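Local coordinates for SH2 domain-containing protein 3C (Homo sapiens, PDB 3T6G) that acts as an adapter in integrin-mediated cell adhesion and migration, its C-terminal Ras-GEF-like domain adopting a closed conformation that precludes canonical nucleotide exchange and is required to bind BCAR1, at residues A[55-60]-A[275-280]. The protein carries 2 engineered substitutions. Residues are numbered along the deposited sequence; the frame is centred on the assembly and turned at random.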
loop_
_atom_site.group_PDB
_atom_site.type_symbol
_atom_site.label_atom_id
_atom_site.label_comp_id
_atom_site.label_asym_id
_atom_site.label_seq_id
_atom_site.Cartn_x
_atom_site.Cartn_y
_atom_site.Cartn_z
ATOM N N ARG A 55 -13.232 -13.898 -3.604
ATOM C CA ARG A 55 -13.296 -14.306 -2.218
ATOM C C ARG A 55 -11.966 -14.911 -1.810
ATOM O O ARG A 55 -11.457 -14.648 -0.720
ATOM C CB ARG A 55 -14.419 -15.300 -1.995
ATOM C CG ARG A 55 -15.752 -14.660 -1.690
ATOM C CD ARG A 55 -16.752 -15.718 -1.209
ATOM N NE ARG A 55 -18.128 -15.371 -1.550
ATOM C CZ ARG A 55 -18.801 -15.882 -2.575
ATOM N NH1 ARG A 55 -18.231 -16.788 -3.362
ATOM N NH2 ARG A 55 -20.050 -15.498 -2.808
ATOM N N HIS A 56 -11.383 -15.708 -2.691
ATOM C CA HIS A 56 -10.126 -16.350 -2.350
ATOM C C HIS A 56 -8.957 -15.387 -2.104
ATOM O O HIS A 56 -8.244 -15.558 -1.119
ATOM C CB HIS A 56 -9.772 -17.413 -3.371
ATOM C CG HIS A 56 -10.530 -18.689 -3.167
ATOM N ND1 HIS A 56 -11.906 -18.751 -3.236
ATOM C CD2 HIS A 56 -10.112 -19.932 -2.827
ATOM C CE1 HIS A 56 -12.299 -19.979 -2.973
ATOM N NE2 HIS A 56 -11.231 -20.721 -2.728
ATOM N N VAL A 57 -8.765 -14.387 -2.984
ATOM C CA VAL A 57 -7.632 -13.472 -2.847
ATOM C C VAL A 57 -7.800 -12.572 -1.663
ATOM O O VAL A 57 -6.817 -12.171 -1.070
ATOM C CB VAL A 57 -7.484 -12.456 -3.986
ATOM C CG1 VAL A 57 -6.096 -12.542 -4.598
ATOM C CG2 VAL A 57 -8.592 -12.584 -4.966
ATOM N N THR A 58 -9.042 -12.167 -1.411
ATOM C CA THR A 58 -9.348 -11.287 -0.321
ATOM C C THR A 58 -8.917 -11.959 0.968
ATOM O O THR A 58 -8.342 -11.305 1.837
ATOM C CB THR A 58 -10.830 -11.005 -0.243
ATOM O OG1 THR A 58 -11.211 -10.220 -1.369
ATOM C CG2 THR A 58 -11.142 -10.225 1.023
ATOM N N LYS A 59 -9.190 -13.263 1.081
ATOM C CA LYS A 59 -8.844 -14.004 2.292
ATOM C C LYS A 59 -7.344 -13.919 2.525
ATOM O O LYS A 59 -6.876 -13.567 3.607
ATOM C CB LYS A 59 -9.246 -15.467 2.163
ATOM C CG LYS A 59 -9.609 -16.132 3.483
ATOM C CD LYS A 59 -8.424 -16.720 4.231
ATOM C CE LYS A 59 -8.673 -18.205 4.617
ATOM N NZ LYS A 59 -9.835 -18.446 5.535
ATOM N N VAL A 60 -6.592 -14.254 1.490
ATOM C CA VAL A 60 -5.152 -14.285 1.599
ATOM C C VAL A 60 -4.612 -12.872 1.825
ATOM O O VAL A 60 -3.678 -12.673 2.585
ATOM C CB VAL A 60 -4.571 -14.896 0.332
ATOM C CG1 VAL A 60 -3.070 -14.871 0.369
ATOM C CG2 VAL A 60 -5.085 -16.351 0.184
ATOM N N GLU A 275 -3.407 -21.530 -2.694
ATOM C CA GLU A 275 -1.995 -21.567 -3.089
ATOM C C GLU A 275 -1.685 -20.569 -4.217
ATOM O O GLU A 275 -0.685 -19.824 -4.140
ATOM C CB GLU A 275 -1.573 -22.958 -3.500
ATOM C CG GLU A 275 -0.087 -23.097 -3.708
ATOM C CD GLU A 275 0.380 -24.527 -3.475
ATOM O OE1 GLU A 275 -0.402 -25.317 -2.892
ATOM O OE2 GLU A 275 1.519 -24.865 -3.876
ATOM N N VAL A 276 -2.560 -20.542 -5.238
ATOM C CA VAL A 276 -2.347 -19.758 -6.466
ATOM C C VAL A 276 -2.223 -18.273 -6.150
ATOM O O VAL A 276 -1.444 -17.549 -6.760
ATOM C CB VAL A 276 -3.504 -20.000 -7.486
ATOM C CG1 VAL A 276 -3.419 -19.036 -8.620
ATOM C CG2 VAL A 276 -3.478 -21.458 -8.019
ATOM N N PHE A 277 -2.982 -17.841 -5.150
ATOM C CA PHE A 277 -3.043 -16.452 -4.741
ATOM C C PHE A 277 -2.089 -16.149 -3.584
ATOM O O PHE A 277 -2.251 -15.145 -2.870
ATOM C CB PHE A 277 -4.473 -16.110 -4.336
ATOM C CG PHE A 277 -5.382 -15.922 -5.497
ATOM C CD1 PHE A 277 -5.038 -15.036 -6.521
ATOM C CD2 PHE A 277 -6.564 -16.645 -5.598
ATOM C CE1 PHE A 277 -5.873 -14.865 -7.618
ATOM C CE2 PHE A 277 -7.405 -16.477 -6.692
ATOM C CZ PHE A 277 -7.058 -15.594 -7.702
ATOM N N SER A 278 -1.108 -17.024 -3.396
ATOM C CA SER A 278 -0.109 -16.804 -2.374
ATOM C C SER A 278 1.174 -16.282 -3.033
ATOM O O SER A 278 1.610 -16.828 -4.069
ATOM C CB SER A 278 0.152 -18.089 -1.576
ATOM O OG SER A 278 1.453 -18.593 -1.827
ATOM N N THR A 279 1.759 -15.231 -2.431
ATOM C CA THR A 279 2.919 -14.518 -3.000
ATOM C C THR A 279 4.162 -15.403 -3.108
ATOM O O THR A 279 4.883 -15.366 -4.116
ATOM C CB THR A 279 3.293 -13.274 -2.187
ATOM O OG1 THR A 279 2.188 -12.365 -2.158
ATOM C CG2 THR A 279 4.497 -12.591 -2.816
ATOM N N GLU A 280 4.412 -16.188 -2.065
ATOM C CA GLU A 280 5.450 -17.206 -2.115
ATOM C C GLU A 280 5.248 -18.162 -3.289
ATOM O O GLU A 280 6.191 -18.478 -4.016
ATOM C CB GLU A 280 5.486 -17.999 -0.804
ATOM C CG GLU A 280 5.418 -17.133 0.454
ATOM C CD GLU A 280 6.160 -17.752 1.642
ATOM O OE1 GLU A 280 5.838 -17.423 2.805
ATOM O OE2 GLU A 280 7.082 -18.558 1.417
#
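Phe-277 packs its ring against Val-57. Both methyls of Val-57 lie over one face of the phenyl ring: CG2 stands 4.3 Å from the ring centroid, only 7° off the normal, in a CH-pi contact, while CG1 sits over the rim, 3.3 Å from CD1 of Phe-277. His-56 adds its CB, 4.0 Å from Phe-277 CD2 in an oblique approach. Its imidazole leads away from the phenyl ring, with ND1 hydrogen-bonded to Thr-52 O and NE2 to the backbone N of Arg-270. Met-106 and Leu-45 also touch the Phe-277 side chain.

Around the backbone, CG1 of Val-60, anti to its own N (chi1 177°), reaches to 3.4 Å from the carbonyl O of Phe-277. That oxygen accepts a hydrogen bond from Arg-102 NH1. Phe-277 leaves helix 271-276 just before Ser-278, whose OG caps helix 279-287 at Phe-281 N.

An alanine at Phe-277 would probably leave a gap beside the Val-57 methyls and His-56 CB. Made of van der Waals contacts, the buried join between helix 50-64 and this interhelical turn of the Ras-GEF-like domain rests on shape and apolar fit, while the imidazole nitrogens of His-56 and the carbonyl of Phe-277 find hydrogen-bond partners elsewhere.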